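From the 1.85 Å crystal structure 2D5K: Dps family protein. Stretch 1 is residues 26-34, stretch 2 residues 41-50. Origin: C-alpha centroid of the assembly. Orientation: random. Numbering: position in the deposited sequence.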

ATOM      1  N   LEU B  26      -2.930  30.535  -7.293  1.00 14.89           N
ATOM      2  CA  LEU B  26      -1.989  29.447  -7.529  1.00 14.78           C
ATOM      3  C   LEU B  26      -2.449  28.580  -8.700  1.00 14.01           C
ATOM      4  O   LEU B  26      -1.627  27.985  -9.382  1.00 13.98           O
ATOM      5  N   HIS B  27      -3.759  28.499  -8.928  1.00 14.85           N
ATOM      6  CA  HIS B  27      -4.262  27.738 -10.066  1.00 15.03           C
ATOM      7  C   HIS B  27      -3.880  28.512 -11.320  1.00 14.40           C
ATOM      8  O   HIS B  27      -3.450  27.936 -12.317  1.00 14.48           O
ATOM      9  N   ASN B  28      -4.041  29.830 -11.253  1.00 14.25           N
ATOM     10  CA  ASN B  28      -3.704  30.705 -12.370  1.00 13.88           C
ATOM     11  C   ASN B  28      -2.238  30.505 -12.753  1.00 14.63           C
ATOM     12  O   ASN B  28      -1.916  30.293 -13.924  1.00 14.50           O
ATOM     13  N   PHE B  29      -1.346  30.556 -11.767  1.00 14.53           N
ATOM     14  CA  PHE B  29       0.077  30.381 -12.044  1.00 14.87           C
ATOM     15  C   PHE B  29       0.349  28.964 -12.551  1.00 14.63           C
ATOM     16  O   PHE B  29       1.174  28.760 -13.436  1.00 14.83           O
ATOM     17  N   HIS B  30      -0.362  27.997 -11.982  1.00 13.93           N
ATOM     18  CA  HIS B  30      -0.250  26.590 -12.360  1.00 14.52           C
ATOM     19  C   HIS B  30      -0.588  26.426 -13.848  1.00 14.70           C
ATOM     20  O   HIS B  30       0.053  25.655 -14.562  1.00 14.64           O
ATOM     21  N   TRP B  31      -1.583  27.175 -14.317  1.00 13.31           N
ATOM     22  CA  TRP B  31      -2.014  27.084 -15.709  1.00 13.93           C
ATOM     23  C   TRP B  31      -1.212  27.929 -16.688  1.00 15.73           C
ATOM     24  O   TRP B  31      -0.894  27.482 -17.791  1.00 16.03           O
ATOM     25  N   TYR B  32      -0.897  29.152 -16.280  1.00 16.11           N
ATOM     26  CA  TYR B  32      -0.204  30.095 -17.150  1.00 15.52           C
ATOM     27  C   TYR B  32       1.317  30.144 -17.133  1.00 17.18           C
ATOM     28  O   TYR B  32       1.914  30.865 -17.935  1.00 16.37           O
ATOM     29  N   VAL B  33       1.952  29.395 -16.236  1.00 15.60           N
ATOM     30  CA  VAL B  33       3.409  29.411 -16.170  1.00 16.11           C
ATOM     31  C   VAL B  33       4.016  28.923 -17.482  1.00 17.89           C
ATOM     32  O   VAL B  33       3.514  27.985 -18.104  1.00 18.32           O
ATOM     33  N   LYS B  34       5.089  29.578 -17.911  1.00 18.65           N
ATOM     34  CA  LYS B  34       5.752  29.212 -19.156  1.00 19.97           C
ATOM     35  C   LYS B  34       7.267  29.274 -19.017  1.00 19.32           C
ATOM     36  O   LYS B  34       7.788  29.824 -18.048  1.00 19.52           O
ATOM     37  N   LEU B  41       7.691  24.063 -11.915  1.00 18.90           N
ATOM     38  CA  LEU B  41       6.765  25.039 -11.356  1.00 17.32           C
ATOM     39  C   LEU B  41       5.297  24.642 -11.482  1.00 16.84           C
ATOM     40  O   LEU B  41       4.503  24.892 -10.575  1.00 16.96           O
ATOM     41  N   HIS B  42       4.939  24.022 -12.600  1.00 16.59           N
ATOM     42  CA  HIS B  42       3.564  23.583 -12.821  1.00 17.53           C
ATOM     43  C   HIS B  42       3.160  22.689 -11.646  1.00 18.34           C
ATOM     44  O   HIS B  42       2.075  22.837 -11.077  1.00 17.46           O
ATOM     45  N   VAL B  43       4.053  21.778 -11.271  1.00 17.86           N
ATOM     46  CA  VAL B  43       3.795  20.871 -10.163  1.00 18.61           C
ATOM     47  C   VAL B  43       3.864  21.579  -8.814  1.00 17.91           C
ATOM     48  O   VAL B  43       2.984  21.403  -7.974  1.00 17.85           O
ATOM     49  N   LYS B  44       4.900  22.384  -8.606  1.00 17.25           N
ATOM     50  CA  LYS B  44       5.054  23.094  -7.339  1.00 16.60           C
ATOM     51  C   LYS B  44       3.834  23.953  -7.007  1.00 16.43           C
ATOM     52  O   LYS B  44       3.399  24.002  -5.858  1.00 15.76           O
ATOM     53  N   PHE B  45       3.280  24.630  -8.006  1.00 16.93           N
ATOM     54  CA  PHE B  45       2.112  25.467  -7.758  1.00 16.39           C
ATOM     55  C   PHE B  45       0.908  24.633  -7.332  1.00 16.01           C
ATOM     56  O   PHE B  45       0.073  25.100  -6.557  1.00 15.67           O
ATOM     57  N   GLU B  46       0.815  23.400  -7.828  1.00 16.34           N
ATOM     58  CA  GLU B  46      -0.296  22.531  -7.443  1.00 16.43           C
ATOM     59  C   GLU B  46      -0.106  22.073  -6.001  1.00 16.45           C
ATOM     60  O   GLU B  46      -1.057  22.021  -5.226  1.00 16.95           O
ATOM     61  N   GLU B  47       1.127  21.740  -5.638  1.00 17.73           N
ATOM     62  CA  GLU B  47       1.404  21.310  -4.273  1.00 19.68           C
ATOM     63  C   GLU B  47       1.016  22.451  -3.338  1.00 19.17           C
ATOM     64  O   GLU B  47       0.459  22.232  -2.261  1.00 17.81           O
ATOM     65  N   LEU B  48       1.302  23.676  -3.767  1.00 16.32           N
ATOM     66  CA  LEU B  48       0.973  24.847  -2.972  1.00 16.15           C
ATOM     67  C   LEU B  48      -0.526  25.087  -2.833  1.00 15.44           C
ATOM     68  O   LEU B  48      -0.991  25.400  -1.736  1.00 14.78           O
ATOM     69  N   TYR B  49      -1.304  24.960  -3.908  1.00 14.56           N
ATOM     70  CA  TYR B  49      -2.722  25.197  -3.706  1.00 14.61           C
ATOM     71  C   TYR B  49      -3.382  24.056  -2.941  1.00 15.39           C
ATOM     72  O   TYR B  49      -4.375  24.274  -2.256  1.00 15.59           O
ATOM     73  N   ASN B  50      -2.822  22.852  -3.019  1.00 17.06           N
ATOM     74  CA  ASN B  50      -3.393  21.746  -2.254  1.00 18.14           C
ATOM     75  C   ASN B  50      -3.150  22.052  -0.775  1.00 20.08           C
ATOM     76  O   ASN B  50      -3.997  21.787   0.082  1.00 19.18           O
TER

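Two nearly antiparallel helices, their axes 8.3 Å apart at closest approach, pack here through a row of aromatic rings, and the backbones come nearest where His30 meets His42. Walking along the second helix, Leu41 (m, t) has its CA-to-CB bond sideways, its CD1 3.9 Å from CG2 of Val33, which has just left the first helix and points toward the partner in the p rotamer.

His42 follows with chi1 t. Its ring forms an offset stack with His30, centroids 4.0 Å apart and planes only 10° off parallel, and its carbonyl takes the one direct hydrogen bond across the contact, from His30 ND1 to His42 O at 2.7 Å. The His30 ring thus donates to the backbone carbonyl of His42 while lying against the ring of the same residue. Val43 points away; the CA-to-CB bond of Lys44 runs sideways and its end leads away from the first stretch.

Phe45 (chi1 m) points toward the first stretch. Phe29 CB sits over one face of its ring, 3.7 Å from Phe45 CD2, while the Phe29 ring turns its edge to the Phe45 face. Val33 CB lies at the Phe45 ring edge, 4.0 Å from Phe45 CE2, and Leu26 CD2 approaches Phe45 CD1 at 4.2 Å.

Glu46, extended (t, t), has its CA-to-CB bond sideways. Its OE1 lies 3.4 Å from His30 CE1, and a water also links the two residues, 3.0 Å from His30 NE2 and donating to Glu46 OE1, also at 3.0 Å. Glu47 is out of reach.

Leu48 (m, t) points toward the first helix, its CB 3.8 Å from Leu26 CD1. Tyr49 takes chi1 p, stacks face to face on His27 with centroids 3.6 Å apart, and presents its edge to the His30 face opposite His42. His30 (chi1 t) sits as a knob among His42, Phe45, Glu46 and Tyr49, with stacking and a hydrogen bond to His42. Asn50 points away.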

ATOM      1  CB  LEU B  26      -1.809  28.603  -6.263  1.00 14.88           C
ATOM      2  CG  LEU B  26      -0.939  29.267  -5.190  1.00 15.29           C
ATOM      3  CD1 LEU B  26      -1.145  28.578  -3.847  1.00 15.85           C
ATOM      4  CD2 LEU B  26       0.523  29.202  -5.609  1.00 16.71           C
ATOM      5  CB  HIS B  27      -5.786  27.588 -10.015  1.00 15.57           C
ATOM      6  CG  HIS B  27      -6.246  26.374  -9.275  1.00 16.48           C
ATOM      7  ND1 HIS B  27      -6.213  26.281  -7.900  1.00 19.45           N
ATOM      8  CD2 HIS B  27      -6.728  25.189  -9.722  1.00 18.65           C
ATOM      9  CE1 HIS B  27      -6.656  25.090  -7.532  1.00 19.09           C
ATOM     10  NE2 HIS B  27      -6.975  24.409  -8.618  1.00 18.64           N
ATOM     11  CB  ASN B  28      -3.963  32.164 -11.972  1.00 15.94           C
ATOM     12  CG  ASN B  28      -3.627  33.147 -13.079  1.00 17.62           C
ATOM     13  OD1 ASN B  28      -2.482  33.233 -13.520  1.00 17.85           O
ATOM     14  ND2 ASN B  28      -4.630  33.901 -13.531  1.00 20.21           N
ATOM     15  CB  PHE B  29       0.908  30.683 -10.789  1.00 15.16           C
ATOM     16  CG  PHE B  29       0.925  32.148 -10.404  1.00 16.36           C
ATOM     17  CD1 PHE B  29       0.254  33.099 -11.175  1.00 16.72           C
ATOM     18  CD2 PHE B  29       1.614  32.573  -9.271  1.00 18.11           C
ATOM     19  CE1 PHE B  29       0.268  34.451 -10.823  1.00 17.51           C
ATOM     20  CE2 PHE B  29       1.635  33.923  -8.910  1.00 18.72           C
ATOM     21  CZ  PHE B  29       0.959  34.863  -9.692  1.00 17.67           C
ATOM     22  CB  HIS B  30      -1.218  25.787 -11.472  1.00 15.33           C
ATOM     23  CG  HIS B  30      -1.466  24.375 -11.912  1.00 16.01           C
ATOM     24  ND1 HIS B  30      -0.516  23.380 -11.818  1.00 16.36           N
ATOM     25  CD2 HIS B  30      -2.599  23.771 -12.347  1.00 17.19           C
ATOM     26  CE1 HIS B  30      -1.054  22.224 -12.169  1.00 16.06           C
ATOM     27  NE2 HIS B  30      -2.316  22.434 -12.494  1.00 17.27           N
ATOM     28  CB  TRP B  31      -3.488  27.498 -15.843  1.00 13.70           C
ATOM     29  CG  TRP B  31      -4.449  26.654 -15.058  1.00 14.56           C
ATOM     30  CD1 TRP B  31      -4.359  25.314 -14.820  1.00 14.67           C
ATOM     31  CD2 TRP B  31      -5.663  27.093 -14.434  1.00 15.16           C
ATOM     32  NE1 TRP B  31      -5.440  24.889 -14.081  1.00 15.74           N
ATOM     33  CE2 TRP B  31      -6.256  25.960 -13.833  1.00 14.43           C
ATOM     34  CE3 TRP B  31      -6.307  28.333 -14.326  1.00 15.83           C
ATOM     35  CZ2 TRP B  31      -7.466  26.029 -13.130  1.00 16.93           C
ATOM     36  CZ3 TRP B  31      -7.514  28.404 -13.625  1.00 17.17           C
ATOM     37  CH2 TRP B  31      -8.077  27.255 -13.036  1.00 16.59           C
ATOM     38  CB  TYR B  32      -0.758  31.498 -16.884  1.00 16.23           C
ATOM     39  CG  TYR B  32      -2.177  31.694 -17.371  1.00 17.15           C
ATOM     40  CD1 TYR B  32      -2.457  31.796 -18.733  1.00 17.76           C
ATOM     41  CD2 TYR B  32      -3.243  31.784 -16.471  1.00 17.65           C
ATOM     42  CE1 TYR B  32      -3.759  31.988 -19.192  1.00 17.28           C
ATOM     43  CE2 TYR B  32      -4.551  31.975 -16.920  1.00 18.50           C
ATOM     44  CZ  TYR B  32      -4.800  32.078 -18.285  1.00 19.11           C
ATOM     45  OH  TYR B  32      -6.083  32.289 -18.740  1.00 18.35           O
ATOM     46  CB  VAL B  33       3.934  28.545 -14.994  1.00 16.99           C
ATOM     47  CG1 VAL B  33       3.687  27.064 -15.269  1.00 14.87           C
ATOM     48  CG2 VAL B  33       5.419  28.819 -14.769  1.00 16.53           C
ATOM     49  CB  LYS B  34       5.294  30.138 -20.282  1.00 22.67           C
ATOM     50  CG  LYS B  34       3.794  30.064 -20.541  1.00 26.27           C
ATOM     51  CD  LYS B  34       3.369  30.920 -21.712  1.00 30.82           C
ATOM     52  CE  LYS B  34       1.858  30.891 -21.872  1.00 32.06           C
ATOM     53  NZ  LYS B  34       1.326  29.496 -21.966  1.00 33.63           N
ATOM     54  CB  LEU B  41       7.006  26.406 -12.001  1.00 17.63           C
ATOM     55  CG  LEU B  41       8.403  26.973 -11.723  1.00 17.21           C
ATOM     56  CD1 LEU B  41       8.567  28.304 -12.443  1.00 18.03           C
ATOM     57  CD2 LEU B  41       8.605  27.149 -10.218  1.00 18.43           C
ATOM     58  CB  HIS B  42       3.474  22.820 -14.152  1.00 18.94           C
ATOM     59  CG  HIS B  42       2.116  22.266 -14.453  1.00 19.00           C
ATOM     60  ND1 HIS B  42       1.864  20.912 -14.518  1.00 20.32           N
ATOM     61  CD2 HIS B  42       0.941  22.881 -14.723  1.00 18.66           C
ATOM     62  CE1 HIS B  42       0.592  20.718 -14.817  1.00 18.43           C
ATOM     63  NE2 HIS B  42       0.010  21.896 -14.947  1.00 19.61           N
ATOM     64  CB  VAL B  43       4.799  19.697 -10.157  1.00 20.94           C
ATOM     65  CG1 VAL B  43       4.607  18.853  -8.904  1.00 24.43           C
ATOM     66  CG2 VAL B  43       4.598  18.848 -11.398  1.00 22.99           C
ATOM     67  CB  LYS B  44       6.311  23.975  -7.359  1.00 19.61           C
ATOM     68  CG  LYS B  44       6.578  24.664  -6.024  1.00 25.34           C
ATOM     69  CD  LYS B  44       6.730  23.633  -4.907  1.00 29.93           C
ATOM     70  CE  LYS B  44       6.634  24.267  -3.521  1.00 34.54           C
ATOM     71  NZ  LYS B  44       7.770  25.178  -3.192  1.00 37.53           N
ATOM     72  CB  PHE B  45       1.771  26.313  -8.993  1.00 16.70           C
ATOM     73  CG  PHE B  45       2.815  27.352  -9.324  1.00 18.80           C
ATOM     74  CD1 PHE B  45       3.543  27.975  -8.313  1.00 20.04           C
ATOM     75  CD2 PHE B  45       3.061  27.714 -10.642  1.00 18.59           C
ATOM     76  CE1 PHE B  45       4.504  28.943  -8.613  1.00 19.94           C
ATOM     77  CE2 PHE B  45       4.016  28.681 -10.952  1.00 18.00           C
ATOM     78  CZ  PHE B  45       4.739  29.295  -9.934  1.00 18.55           C
ATOM     79  CB  GLU B  46      -0.390  21.304  -8.355  1.00 18.02           C
ATOM     80  CG  GLU B  46      -1.615  20.442  -8.039  1.00 21.45           C
ATOM     81  CD  GLU B  46      -1.827  19.300  -9.013  1.00 26.47           C
ATOM     82  OE1 GLU B  46      -1.491  19.455 -10.206  1.00 28.72           O
ATOM     83  OE2 GLU B  46      -2.356  18.252  -8.584  1.00 27.63           O
ATOM     84  CB  GLU B  47       2.888  20.972  -4.110  1.00 22.46           C
ATOM     85  CG  GLU B  47       3.400  19.968  -5.145  1.00 28.27           C
ATOM     86  CD  GLU B  47       4.845  19.552  -4.911  1.00 32.23           C
ATOM     87  OE1 GLU B  47       5.669  20.418  -4.546  1.00 33.17           O
ATOM     88  OE2 GLU B  47       5.159  18.359  -5.107  1.00 34.31           O
ATOM     89  CB  LEU B  48       1.652  26.095  -3.554  1.00 15.03           C
ATOM     90  CG  LEU B  48       3.173  26.108  -3.369  1.00 16.72           C
ATOM     91  CD1 LEU B  48       3.787  27.260  -4.148  1.00 17.10           C
ATOM     92  CD2 LEU B  48       3.500  26.224  -1.881  1.00 19.43           C
ATOM     93  CB  TYR B  49      -3.481  25.548  -5.011  1.00 15.42           C
ATOM     94  CG  TYR B  49      -3.543  24.545  -6.152  1.00 16.48           C
ATOM     95  CD1 TYR B  49      -4.126  23.282  -5.995  1.00 17.22           C
ATOM     96  CD2 TYR B  49      -3.111  24.912  -7.426  1.00 16.06           C
ATOM     97  CE1 TYR B  49      -4.282  22.417  -7.097  1.00 17.79           C
ATOM     98  CE2 TYR B  49      -3.259  24.062  -8.522  1.00 17.90           C
ATOM     99  CZ  TYR B  49      -3.844  22.822  -8.355  1.00 18.40           C
ATOM    100  OH  TYR B  49      -3.985  22.003  -9.457  1.00 18.91           O
ATOM    101  CB  ASN B  50      -2.737  20.413  -2.625  1.00 21.04           C
ATOM    102  CG  ASN B  50      -3.254  19.852  -3.937  1.00 22.28           C
ATOM    103  OD1 ASN B  50      -4.382  20.136  -4.346  1.00 23.34           O
ATOM    104  ND2 ASN B  50      -2.438  19.036  -4.595  1.00 24.55           N
TER
HETATM  105  O   HOH W   1      -2.694  19.531 -12.922  1.00 21.43           O